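Guanine nucleotide exchange factor SRM1 (PDB 3OF7) promotes the exchange of GDP for GTP on the small GTPases GSP1 and GSP2, binds chromatin, and controls RNA metabolism and transport. Local coordinates at residues 180-185 and 243-248; 200-205 and 224-229; 231-236 and 265-270; 236-241 and 250-255; 269-272 and 278-281. All blocks are in the same frame, centred on the assembly; numbering follows the deposited sequence.

Interaction 1. Residues 180-185 and 243-248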
# COMPACT_ATOMS: atom_id res chain seq x y z
N GLY A 180 16.02 -14.36 -6.73
CA GLY A 180 15.02 -15.08 -7.50
C GLY A 180 13.78 -15.38 -6.69
O GLY A 180 13.40 -14.59 -5.82
N ILE A 181 13.14 -16.50 -6.98
CA ILE A 181 11.96 -16.94 -6.23
C ILE A 181 12.40 -17.63 -4.94
O ILE A 181 13.22 -18.56 -4.98
CB ILE A 181 11.04 -17.85 -7.10
CG1 ILE A 181 10.49 -17.05 -8.28
CG2 ILE A 181 9.89 -18.47 -6.26
CD1 ILE A 181 9.99 -17.88 -9.45
N LEU A 182 11.90 -17.15 -3.80
CA LEU A 182 12.09 -17.84 -2.53
C LEU A 182 11.11 -19.01 -2.48
O LEU A 182 11.52 -20.17 -2.40
CB LEU A 182 11.91 -16.91 -1.32
CG LEU A 182 12.08 -17.49 0.09
CD1 LEU A 182 13.38 -18.30 0.21
CD2 LEU A 182 12.03 -16.40 1.17
N GLY A 183 9.82 -18.69 -2.56
CA GLY A 183 8.76 -19.70 -2.51
C GLY A 183 7.50 -19.12 -1.89
O GLY A 183 7.43 -17.92 -1.60
N PHE A 184 6.51 -19.97 -1.68
CA PHE A 184 5.22 -19.52 -1.17
C PHE A 184 4.98 -20.02 0.25
O PHE A 184 4.81 -19.22 1.18
CB PHE A 184 4.10 -19.93 -2.13
CG PHE A 184 2.71 -19.59 -1.64
CD1 PHE A 184 2.23 -18.28 -1.69
CD2 PHE A 184 1.87 -20.60 -1.15
CE1 PHE A 184 0.93 -17.97 -1.24
CE2 PHE A 184 0.58 -20.30 -0.70
CZ PHE A 184 0.10 -18.98 -0.75
N TYR A 185 4.95 -21.34 0.43
CA TYR A 185 4.69 -21.90 1.76
C TYR A 185 5.69 -23.00 2.12
O TYR A 185 5.75 -24.03 1.45
CB TYR A 185 3.25 -22.42 1.85
CG TYR A 185 2.77 -22.64 3.27
CD1 TYR A 185 2.83 -23.91 3.85
CD2 TYR A 185 2.26 -21.58 4.03
CE1 TYR A 185 2.39 -24.12 5.15
CE2 TYR A 185 1.81 -21.79 5.34
CZ TYR A 185 1.88 -23.08 5.89
OH TYR A 185 1.45 -23.31 7.17
N ARG A 243 19.60 -21.70 5.70
CA ARG A 243 19.01 -23.04 5.60
C ARG A 243 17.66 -23.17 6.30
O ARG A 243 17.02 -24.22 6.19
CB ARG A 243 20.00 -24.12 6.09
CG ARG A 243 20.19 -24.20 7.59
CD ARG A 243 21.27 -25.23 7.90
NE ARG A 243 21.52 -25.37 9.32
CZ ARG A 243 22.35 -24.60 10.01
NH1 ARG A 243 23.00 -23.60 9.40
NH2 ARG A 243 22.53 -24.80 11.31
N PHE A 244 17.23 -22.13 7.01
CA PHE A 244 15.91 -22.11 7.67
C PHE A 244 14.88 -21.23 6.94
O PHE A 244 13.74 -21.10 7.39
CB PHE A 244 16.05 -21.69 9.14
CG PHE A 244 16.91 -22.63 9.97
CD1 PHE A 244 16.41 -23.86 10.38
CD2 PHE A 244 18.20 -22.27 10.33
CE1 PHE A 244 17.20 -24.73 11.15
CE2 PHE A 244 19.00 -23.13 11.10
CZ PHE A 244 18.50 -24.37 11.50
N ARG A 245 15.27 -20.65 5.80
CA ARG A 245 14.40 -19.74 5.05
C ARG A 245 13.16 -20.40 4.45
O ARG A 245 12.13 -19.74 4.30
CB ARG A 245 15.19 -18.99 3.97
CG ARG A 245 16.16 -17.97 4.55
CD ARG A 245 17.03 -17.36 3.48
NE ARG A 245 16.31 -16.44 2.62
CZ ARG A 245 16.65 -16.16 1.37
NH1 ARG A 245 17.70 -16.75 0.80
NH2 ARG A 245 15.92 -15.29 0.66
N LEU A 246 13.24 -21.68 4.11
CA LEU A 246 12.06 -22.38 3.63
C LEU A 246 11.36 -23.16 4.74
O LEU A 246 10.13 -23.22 4.78
CB LEU A 246 12.39 -23.29 2.44
CG LEU A 246 12.72 -22.61 1.11
CD1 LEU A 246 13.10 -23.63 0.04
CD2 LEU A 246 11.56 -21.74 0.62
N LYS A 247 12.14 -23.74 5.65
CA LYS A 247 11.58 -24.46 6.81
C LYS A 247 10.63 -23.58 7.61
O LYS A 247 9.65 -24.08 8.17
CB LYS A 247 12.70 -24.99 7.71
CG LYS A 247 13.43 -26.22 7.16
CD LYS A 247 14.69 -26.54 8.01
CE LYS A 247 15.55 -27.62 7.35
NZ LYS A 247 16.86 -27.81 8.05
N THR A 248 10.90 -22.27 7.64
CA THR A 248 10.13 -21.33 8.45
C THR A 248 9.30 -20.34 7.60
O THR A 248 8.89 -19.30 8.11
CB THR A 248 11.01 -20.56 9.44
OG1 THR A 248 11.88 -19.66 8.74
CG2 THR A 248 11.85 -21.51 10.33

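Interaction 2. Residues 200-205 and 224-229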
# COMPACT_ATOMS: atom_id res chain seq x y z
N THR A 200 -4.28 -22.19 9.87
CA THR A 200 -4.45 -21.33 11.03
C THR A 200 -3.14 -21.17 11.80
O THR A 200 -2.43 -22.14 12.06
CB THR A 200 -5.56 -21.91 11.95
OG1 THR A 200 -6.73 -22.15 11.16
CG2 THR A 200 -5.90 -20.94 13.07
N PHE A 201 -2.81 -19.93 12.14
CA PHE A 201 -1.55 -19.65 12.82
C PHE A 201 -1.76 -18.81 14.06
O PHE A 201 -0.80 -18.30 14.65
CB PHE A 201 -0.52 -19.02 11.86
CG PHE A 201 -1.06 -17.84 11.08
CD1 PHE A 201 -0.98 -16.55 11.59
CD2 PHE A 201 -1.62 -18.03 9.82
CE1 PHE A 201 -1.46 -15.46 10.86
CE2 PHE A 201 -2.11 -16.94 9.08
CZ PHE A 201 -2.03 -15.66 9.61
N SER A 202 -3.01 -18.68 14.47
CA SER A 202 -3.34 -18.01 15.72
C SER A 202 -4.61 -18.59 16.35
O SER A 202 -5.46 -19.16 15.66
CB SER A 202 -3.51 -16.50 15.51
OG SER A 202 -3.91 -15.87 16.71
N LYS A 203 -4.73 -18.42 17.66
CA LYS A 203 -5.95 -18.80 18.40
C LYS A 203 -7.00 -17.70 18.27
O LYS A 203 -8.14 -17.86 18.71
CB LYS A 203 -5.62 -19.04 19.87
CG LYS A 203 -4.62 -20.17 20.12
N TYR A 204 -6.61 -16.58 17.67
CA TYR A 204 -7.50 -15.44 17.47
C TYR A 204 -7.72 -15.18 15.99
O TYR A 204 -6.92 -15.60 15.15
CB TYR A 204 -6.91 -14.20 18.14
CG TYR A 204 -6.83 -14.31 19.64
CD1 TYR A 204 -5.71 -14.88 20.25
CD2 TYR A 204 -7.88 -13.88 20.44
CE1 TYR A 204 -5.64 -15.00 21.64
CE2 TYR A 204 -7.82 -13.99 21.83
CZ TYR A 204 -6.70 -14.56 22.42
OH TYR A 204 -6.63 -14.67 23.79
N ASN A 205 -8.81 -14.50 15.66
CA ASN A 205 -9.10 -14.12 14.29
C ASN A 205 -8.10 -13.08 13.80
O ASN A 205 -7.69 -12.19 14.56
CB ASN A 205 -10.51 -13.56 14.16
CG ASN A 205 -11.59 -14.64 14.08
OD1 ASN A 205 -11.30 -15.84 14.17
ND2 ASN A 205 -12.83 -14.21 13.89
N MET A 224 -1.35 -9.49 18.45
CA MET A 224 -0.12 -10.16 18.05
C MET A 224 0.11 -9.92 16.56
O MET A 224 -0.83 -9.95 15.76
CB MET A 224 -0.20 -11.67 18.35
CG MET A 224 1.12 -12.45 18.19
SD MET A 224 2.35 -12.16 19.48
CE MET A 224 1.69 -13.19 20.81
N VAL A 225 1.36 -9.66 16.19
CA VAL A 225 1.75 -9.48 14.78
C VAL A 225 2.48 -10.72 14.27
O VAL A 225 3.33 -11.28 14.96
CB VAL A 225 2.66 -8.25 14.58
CG1 VAL A 225 2.92 -7.98 13.08
CG2 VAL A 225 2.06 -7.02 15.24
N PHE A 226 2.14 -11.13 13.05
CA PHE A 226 2.76 -12.25 12.39
C PHE A 226 3.36 -11.77 11.09
O PHE A 226 2.82 -10.87 10.45
CB PHE A 226 1.73 -13.34 12.09
CG PHE A 226 1.02 -13.83 13.32
CD1 PHE A 226 -0.04 -13.12 13.85
CD2 PHE A 226 1.46 -14.99 13.96
CE1 PHE A 226 -0.69 -13.57 15.01
CE2 PHE A 226 0.82 -15.44 15.12
CZ PHE A 226 -0.25 -14.74 15.63
N ALA A 227 4.47 -12.38 10.70
CA ALA A 227 5.12 -12.03 9.43
C ALA A 227 5.38 -13.28 8.61
O ALA A 227 5.57 -14.38 9.16
CB ALA A 227 6.39 -11.25 9.70
N TRP A 228 5.36 -13.12 7.29
CA TRP A 228 5.49 -14.22 6.34
C TRP A 228 6.14 -13.73 5.05
O TRP A 228 5.71 -12.72 4.48
CB TRP A 228 4.10 -14.80 6.06
CG TRP A 228 3.98 -15.97 5.09
CD1 TRP A 228 4.91 -16.94 4.81
CD2 TRP A 228 2.82 -16.30 4.31
NE1 TRP A 228 4.40 -17.84 3.89
CE2 TRP A 228 3.12 -17.47 3.57
CE3 TRP A 228 1.55 -15.71 4.16
CZ2 TRP A 228 2.21 -18.05 2.69
CZ3 TRP A 228 0.64 -16.30 3.29
CH2 TRP A 228 0.97 -17.45 2.56
N GLY A 229 7.18 -14.43 4.60
CA GLY A 229 7.80 -14.15 3.30
C GLY A 229 9.31 -14.03 3.39
O GLY A 229 9.94 -14.63 4.26

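Interaction 3. Residues 231-236 and 265-270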
# COMPACT_ATOMS: atom_id res chain seq x y z
N GLY A 231 12.94 -12.51 4.28
CA GLY A 231 13.39 -11.94 5.53
C GLY A 231 14.79 -11.36 5.51
O GLY A 231 15.37 -11.09 6.56
N GLN A 232 15.33 -11.15 4.31
CA GLN A 232 16.73 -10.71 4.15
C GLN A 232 17.02 -9.32 4.71
O GLN A 232 18.18 -8.97 4.95
CB GLN A 232 17.14 -10.76 2.67
CG GLN A 232 17.09 -12.15 2.07
CD GLN A 232 17.35 -12.16 0.57
OE1 GLN A 232 16.64 -11.51 -0.20
NE2 GLN A 232 18.37 -12.91 0.16
N GLN A 233 15.97 -8.52 4.89
CA GLN A 233 16.10 -7.17 5.43
C GLN A 233 15.56 -7.06 6.87
O GLN A 233 15.27 -5.95 7.34
CB GLN A 233 15.38 -6.15 4.53
CG GLN A 233 16.02 -5.93 3.15
CD GLN A 233 15.72 -7.05 2.16
OE1 GLN A 233 14.63 -7.61 2.15
NE2 GLN A 233 16.69 -7.36 1.33
N ASN A 234 15.45 -8.19 7.55
CA ASN A 234 14.91 -8.25 8.92
C ASN A 234 13.44 -7.84 9.02
O ASN A 234 12.96 -7.47 10.09
CB ASN A 234 15.76 -7.43 9.90
CG ASN A 234 16.64 -8.29 10.79
OD1 ASN A 234 16.17 -8.88 11.76
ND2 ASN A 234 17.92 -8.37 10.46
N GLN A 235 12.72 -7.93 7.91
CA GLN A 235 11.31 -7.49 7.89
C GLN A 235 10.40 -8.43 8.69
O GLN A 235 9.30 -8.03 9.10
CB GLN A 235 10.78 -7.28 6.47
CG GLN A 235 10.90 -8.48 5.52
CD GLN A 235 12.20 -8.46 4.75
OE1 GLN A 235 13.28 -8.67 5.31
NE2 GLN A 235 12.11 -8.21 3.44
N LEU A 236 10.86 -9.66 8.92
CA LEU A 236 10.05 -10.65 9.64
C LEU A 236 10.17 -10.53 11.15
O LEU A 236 9.54 -11.28 11.89
CB LEU A 236 10.37 -12.10 9.18
CG LEU A 236 10.34 -12.46 7.69
CD1 LEU A 236 10.82 -13.88 7.49
CD2 LEU A 236 8.97 -12.26 7.01
N GLY A 265 6.07 -0.76 4.54
CA GLY A 265 6.73 -0.38 3.29
C GLY A 265 7.23 -1.64 2.59
O GLY A 265 6.80 -2.75 2.92
N GLU A 266 8.13 -1.48 1.63
CA GLU A 266 8.60 -2.63 0.87
C GLU A 266 9.37 -3.62 1.75
O GLU A 266 9.05 -4.82 1.77
CB GLU A 266 9.43 -2.18 -0.34
CG GLU A 266 8.56 -1.49 -1.39
CD GLU A 266 9.21 -1.37 -2.75
OE1 GLU A 266 10.33 -1.88 -2.97
OE2 GLU A 266 8.57 -0.75 -3.63
N ASN A 267 10.35 -3.11 2.47
CA ASN A 267 11.23 -3.94 3.31
C ASN A 267 11.35 -3.41 4.74
O ASN A 267 12.27 -3.80 5.49
CB ASN A 267 12.61 -4.05 2.66
CG ASN A 267 12.57 -4.71 1.30
OD1 ASN A 267 11.98 -5.79 1.13
ND2 ASN A 267 13.18 -4.07 0.31
N HIS A 268 10.44 -2.52 5.12
CA HIS A 268 10.37 -2.02 6.49
C HIS A 268 8.91 -1.95 6.92
O HIS A 268 8.01 -1.94 6.07
CB HIS A 268 11.07 -0.66 6.65
CG HIS A 268 10.45 0.44 5.83
ND1 HIS A 268 9.85 1.54 6.41
CD2 HIS A 268 10.36 0.61 4.50
CE1 HIS A 268 9.41 2.34 5.45
NE2 HIS A 268 9.71 1.81 4.29
N CYS A 269 8.68 -1.89 8.23
CA CYS A 269 7.35 -2.12 8.77
C CYS A 269 7.05 -1.21 9.94
O CYS A 269 7.96 -0.68 10.58
CB CYS A 269 7.24 -3.58 9.24
SG CYS A 269 7.74 -4.80 8.01
N PHE A 270 5.76 -1.05 10.22
CA PHE A 270 5.29 -0.21 11.32
C PHE A 270 4.24 -0.93 12.14
O PHE A 270 3.42 -1.69 11.60
CB PHE A 270 4.69 1.09 10.79
CG PHE A 270 5.70 1.99 10.18
CD1 PHE A 270 6.39 2.91 10.96
CD2 PHE A 270 5.98 1.91 8.81
CE1 PHE A 270 7.34 3.74 10.40
CE2 PHE A 270 6.93 2.75 8.25
CZ PHE A 270 7.61 3.65 9.04

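Interaction 4. Residues 236-241 and 250-255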
# COMPACT_ATOMS: atom_id res chain seq x y z
N LEU A 236 10.86 -9.66 8.92
CA LEU A 236 10.05 -10.65 9.64
C LEU A 236 10.17 -10.53 11.15
O LEU A 236 9.54 -11.28 11.89
CB LEU A 236 10.37 -12.10 9.18
CG LEU A 236 10.34 -12.46 7.69
CD1 LEU A 236 10.82 -13.88 7.49
CD2 LEU A 236 8.97 -12.26 7.01
N GLY A 237 10.97 -9.56 11.61
CA GLY A 237 11.18 -9.31 13.03
C GLY A 237 12.06 -10.34 13.73
O GLY A 237 12.11 -10.38 14.96
N ARG A 238 12.72 -11.17 12.93
CA ARG A 238 13.65 -12.19 13.41
C ARG A 238 14.69 -12.42 12.32
O ARG A 238 14.39 -12.30 11.13
CB ARG A 238 12.91 -13.50 13.74
CG ARG A 238 12.20 -14.16 12.56
CD ARG A 238 11.27 -15.30 12.96
NE ARG A 238 10.47 -15.74 11.82
CZ ARG A 238 10.82 -16.72 10.99
NH1 ARG A 238 11.95 -17.39 11.18
NH2 ARG A 238 10.04 -17.04 9.97
N LYS A 239 15.93 -12.72 12.72
CA LYS A 239 16.96 -13.12 11.76
C LYS A 239 16.64 -14.54 11.29
O LYS A 239 16.27 -15.39 12.09
CB LYS A 239 18.35 -13.06 12.39
CG LYS A 239 19.50 -13.19 11.40
N VAL A 240 16.76 -14.79 9.99
CA VAL A 240 16.53 -16.14 9.47
C VAL A 240 17.76 -16.59 8.68
O VAL A 240 18.04 -16.06 7.61
CB VAL A 240 15.26 -16.24 8.59
CG1 VAL A 240 14.97 -17.69 8.25
CG2 VAL A 240 14.05 -15.61 9.27
N MET A 241 18.49 -17.55 9.24
CA MET A 241 19.68 -18.10 8.57
C MET A 241 19.28 -18.84 7.31
O MET A 241 18.20 -19.44 7.25
CB MET A 241 20.44 -19.03 9.53
CG MET A 241 21.20 -18.31 10.66
SD MET A 241 22.13 -19.43 11.77
CE MET A 241 22.19 -20.89 10.77
N ASP A 250 6.32 -19.51 6.79
CA ASP A 250 4.89 -19.50 7.16
C ASP A 250 4.69 -18.42 8.21
O ASP A 250 5.64 -18.05 8.91
CB ASP A 250 4.42 -20.87 7.66
CG ASP A 250 5.21 -21.37 8.85
OD1 ASP A 250 6.27 -21.98 8.63
OD2 ASP A 250 4.77 -21.15 10.00
N PRO A 251 3.45 -17.89 8.35
CA PRO A 251 3.29 -16.73 9.24
C PRO A 251 3.63 -17.05 10.68
O PRO A 251 3.14 -18.04 11.22
CB PRO A 251 1.79 -16.37 9.09
CG PRO A 251 1.40 -16.93 7.76
CD PRO A 251 2.20 -18.21 7.64
N ARG A 252 4.49 -16.23 11.28
CA ARG A 252 5.01 -16.47 12.62
C ARG A 252 5.13 -15.17 13.40
O ARG A 252 5.50 -14.14 12.83
CB ARG A 252 6.39 -17.14 12.53
CG ARG A 252 6.34 -18.61 12.13
CD ARG A 252 7.72 -19.13 11.76
NE ARG A 252 7.63 -20.48 11.20
CZ ARG A 252 8.21 -21.55 11.73
NH1 ARG A 252 8.94 -21.45 12.83
NH2 ARG A 252 8.07 -22.73 11.13
N PRO A 253 4.85 -15.22 14.72
CA PRO A 253 5.05 -14.05 15.55
C PRO A 253 6.54 -13.85 15.83
O PRO A 253 7.36 -14.67 15.44
CB PRO A 253 4.27 -14.39 16.83
CG PRO A 253 4.37 -15.89 16.92
CD PRO A 253 4.45 -16.40 15.51
N PHE A 254 6.87 -12.75 16.49
CA PHE A 254 8.26 -12.40 16.74
C PHE A 254 8.36 -11.52 17.97
O PHE A 254 9.22 -10.65 18.07
CB PHE A 254 8.90 -11.75 15.49
CG PHE A 254 8.07 -10.65 14.87
CD1 PHE A 254 8.30 -9.32 15.21
CD2 PHE A 254 7.07 -10.95 13.95
CE1 PHE A 254 7.53 -8.29 14.64
CE2 PHE A 254 6.30 -9.93 13.38
CZ PHE A 254 6.54 -8.60 13.73
N GLY A 255 7.45 -11.76 18.91
CA GLY A 255 7.47 -11.10 20.21
C GLY A 255 6.87 -9.71 20.24
O GLY A 255 7.03 -9.00 21.24
O HOH W 1 8.33 -13.74 11.84
O HOH W 2 7.63 -16.29 8.96

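Interaction 5. Residues 269-272 and 278-281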
# COMPACT_ATOMS: atom_id res chain seq x y z
N CYS A 269 8.68 -1.89 8.23
CA CYS A 269 7.35 -2.12 8.77
C CYS A 269 7.05 -1.21 9.94
O CYS A 269 7.96 -0.68 10.58
CB CYS A 269 7.24 -3.58 9.24
SG CYS A 269 7.74 -4.80 8.01
N PHE A 270 5.76 -1.05 10.22
CA PHE A 270 5.29 -0.21 11.32
C PHE A 270 4.24 -0.93 12.14
O PHE A 270 3.42 -1.69 11.60
CB PHE A 270 4.69 1.09 10.79
CG PHE A 270 5.70 1.99 10.18
CD1 PHE A 270 6.39 2.91 10.96
CD2 PHE A 270 5.98 1.91 8.81
CE1 PHE A 270 7.34 3.74 10.40
CE2 PHE A 270 6.93 2.75 8.25
CZ PHE A 270 7.61 3.65 9.04
N ALA A 271 4.26 -0.69 13.44
CA ALA A 271 3.21 -1.16 14.34
C ALA A 271 2.88 -0.06 15.34
O ALA A 271 3.77 0.59 15.89
CB ALA A 271 3.63 -2.44 15.04
N LEU A 272 1.59 0.15 15.56
CA LEU A 272 1.12 1.12 16.54
C LEU A 272 0.48 0.34 17.68
O LEU A 272 -0.40 -0.49 17.44
CB LEU A 272 0.11 2.08 15.90
CG LEU A 272 -0.59 3.15 16.76
CD1 LEU A 272 0.39 4.19 17.29
CD2 LEU A 272 -1.69 3.82 15.93
N LEU A 278 4.40 4.19 18.44
CA LEU A 278 4.67 3.70 17.09
C LEU A 278 6.09 3.15 17.01
O LEU A 278 7.05 3.85 17.36
CB LEU A 278 4.48 4.84 16.07
CG LEU A 278 4.70 4.54 14.58
CD1 LEU A 278 3.75 3.45 14.10
CD2 LEU A 278 4.54 5.82 13.74
N VAL A 279 6.21 1.90 16.57
CA VAL A 279 7.52 1.27 16.37
C VAL A 279 7.74 0.88 14.90
O VAL A 279 6.77 0.65 14.16
CB VAL A 279 7.72 0.00 17.28
CG1 VAL A 279 7.75 0.39 18.76
CG2 VAL A 279 6.64 -1.04 17.01
N SER A 280 9.00 0.81 14.49
CA SER A 280 9.34 0.33 13.15
C SER A 280 10.52 -0.63 13.19
O SER A 280 11.29 -0.66 14.16
CB SER A 280 9.67 1.51 12.23
OG SER A 280 10.68 2.32 12.79
N TRP A 281 10.64 -1.44 12.14
CA TRP A 281 11.78 -2.35 11.97
C TRP A 281 12.01 -2.64 10.49
O TRP A 281 11.15 -2.38 9.65
CB TRP A 281 11.58 -3.65 12.75
CG TRP A 281 10.45 -4.52 12.24
CD1 TRP A 281 10.57 -5.61 11.43
CD2 TRP A 281 9.05 -4.37 12.51
NE1 TRP A 281 9.34 -6.15 11.18
CE2 TRP A 281 8.38 -5.41 11.83
CE3 TRP A 281 8.30 -3.45 13.26
CZ2 TRP A 281 6.99 -5.57 11.87
CZ3 TRP A 281 6.90 -3.61 13.30
CH2 TRP A 281 6.27 -4.66 12.61

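Interaction 1. Residues 180-185 and 243-248
Leu182, on strand 180-183, sends its two methyls into the loop 243-248, where Arg245 and Leu246 receive them. The leucine lies in repeat RCC1 3 of the beta-propeller and the loop in RCC1 4, so the contact bridges neighbouring repeats at the surface. With CG trans to the backbone N (chi1 180°), the Leu182 branch is carried across to the loop, and CD1 does most of the touching. It rests over one face of the Arg245 guanidinium, displaced toward the rim, with Leu182 CD1 4.0 Å from Arg245 NH2; Leu182 CD2 stands at 4.1 Å from the same nitrogen. The arginine chain bends at chi3 (73°), which turns its flat end to the leucine, while NH1 forms a salt bridge with Glu242 and NH2 a hydrogen bond with Asn230. Leu246 runs past Leu182 in the opposite direction. Its CD2 packs 3.9 Å from Leu182 CD1 and also reaches the backbone, 3.4 Å from Leu182 O. On the strand side, Leu182 and Gly183 both face Phe175 of strand 169-177 in a classic beta bulge. No hydrogen bond joins the two segments. The contact therefore rests on van der Waals packing, a leucine pair beside a methyl laid on the face of a guanidinium whose NH1 and NH2 are held by Glu242 and Asn230.

Interaction 2. Residues 200-205 and 224-229
Phe201 drives the edge of its ring into the face of Phe226, a T-shaped pair with centroids 5.2 Å apart and planes at 67°. The close part of the contact is here: Phe201 CD1 lies 3.7 Å from Phe226 CD2, off-centre over the face, and Phe201 CE1 lies near Phe226 CG and Phe226 CB. A chi1 of 50° sets the Phe201 ring between its own backbone N and carbonyl carbon, where its CD1-CE1 edge meets Phe226. The Phe201 backbone joins in as well, its O standing 3.3 Å from Phe226 CE2. Phe226 is buried, reached also by Pro253 of strand 252-253, whereas Phe201 is partly exposed and also meets Phe218 and Pro251. Packing is looser toward Ser202, which approaches the far end of the Phe226 ring chiefly with CB, 3.7 Å from Phe226 CZ. Its OG accepts from Tyr204 N at 3.0 Å, closing an ST turn, and is hydrogen-bonded to Asp220. Beyond it Lys203 belongs to the solvent side. The loop 200-205, the linker into strand 206-211, is thus laid by its aromatic ring against strand 225-229, third in the same four-stranded antiparallel blade of an RCC1-type beta-propeller.

Interaction 3. Residues 231-236 and 265-270
Gln233 and Gln235 press against Asn267 in a buried, largely polar contact between two turns of repeat RCC1 4: the loop 231-236 that follows strand 225-229, and the bend leading into strand 268-273. The loop starts with a type I beta turn from Gly231 to Asn234, and two glutamines then tie its shape. Gln235 NE2 donates to Gln233 OE1 at 2.9 Å, with the acceptor close to the plane of the donating amide, while Gln235 OE1 takes Gln233 N at 2.7 Å in the plane of its carbonyl, on a lone pair. Both ends of the Gln235 amide are thereby used, which fixes its rotation. Gln235 reaches back to Gln233 because its chain bends at chi2 (-91°). Against this pair Asn267 lays its side chain: CB sits 3.9 Å from Gln233 CG, the two chains passing at an angle with their amide planes 41° apart, while Gln235 runs alongside Asn267 and points the same way. Further along, Cys269 SG approaches the backbone, 3.7 Å from Gln235 O. That same carbonyl accepts a hydrogen bond from Trp281 NE1 of strand 278-281. Around the contact, His215 and Leu217 of strand 215-220 touch Cys269, and Leu300 of strand 300-302 touches Gln233, so the loop of one blade is held against strand 268-273 of the following one.

Interaction 4. Residues 236-241 and 250-255
The long loop between strands 225-229 and 252-253 folds back on the short, weakly bonded edge strand 252-253 and on Phe254 just after it, which receives Gly237 and Leu236. The backbone of these two residues lies over one face of the phenyl ring: Leu236 O is 3.2 Å from Phe254 CD2, and Gly237 CA is 3.6 Å from Phe254 CD1. Gly237, with a positive phi (74°) and no side chain, lets its CA come up to the ring. Further along, Arg238 crosses Arg252, and Arg252 CD lies over one face of the Arg238 guanidinium, 3.6 Å from NH2. In this four-stranded propeller blade, strand 252-253 is bonded to strand 225-229 between Arg252 and Ala227, and two waters join this part of the chain to the loop. One bridges Leu236 O, Arg238 NE and Arg252 O, accepting from NE at 2.9 Å. The second accepts from Arg238 NH2 and also lies 2.7 Å from Asp250 O; both sit at the edge of the guanidinium, in its plane. Arg252 is turned to Asp250 in a salt bridge, NH2 to OD1 3.2 Å, on the syn lone pair. The carboxylate probably eases the closeness of the two like charges, though it bonds Arg252 and not Arg238; Asp250 OD1 also accepts a hydrogen bond from Gln186.

Interaction 5. Residues 269-272 and 278-281
Cys269 and Trp281 open a beta hairpin in which strands 268-273 and 278-281 run antiparallel, the second and third strands of a four-stranded propeller blade. The hairpin also crosses from repeat RCC1 4 to RCC1 5. Backbone bonds form two hydrogen-bonded pairs. In the first, Cys269 N gives to Trp281 O at 2.9 Å, and Trp281 N returns a longer bond to Cys269 O. In the second, Ala271 and Val279 exchange two bonds, Val279 N to Ala271 O being the straighter at 173°. The non-hydrogen-bonded pairs, Phe270 with Ser280 and Leu272 with Leu278, bring CA-H groups to the carbonyls: Ser280 CA lies 3.1 Å from Cys269 O. Apolar contacts divide between the faces. On that of Phe270 and Leu278, Leu278 CD1 stands 4.1 Å from Phe270 CD1, and Ile318 of strand 315-320 touches both. Ser280 OG is hydrogen-bonded to Cys289 O. On the opposite face, Ala271 CB touches Val279 CG2 at 3.9 Å. The aromatic contacts also belong to this face. Trp281 has chi1 66°, which brings the indole back across to strand 268-273, with Ala271 CB at its edge. A CH-pi contact sets Cys269 CB above the six-membered ring, 3.5 Å from its centroid. Cys269 SG sits obliquely, 4.3 Å from the centroid of the five-membered ring, whose Trp281 NE1 is hydrogen-bonded to Gln235 O.

In the fold
Interactions 3 and 5 are buried and share strand 268-273; interaction 2 is partly buried, and interactions 1 and 4 lie at the surface. Chemistry follows place: the hairpin of interaction 5 is built from backbone bonds and apolar faces, interaction 3 from amide side chains, interaction 2 from an aromatic pair, interaction 1 from a leucine pair, one of them also on a guanidinium, and interaction 4 from an aromatic ring under a backbone turn, arginines and water. Strands 225-229 and 252-253, neighbours in one sheet, link interactions 2 and 4. Loop 231-236 passes into interaction 4 through Leu236, and Phe254 packs on Trp281 of interaction 5. Interactions 1 and 5 do not touch, nearest atoms about 14 Å apart.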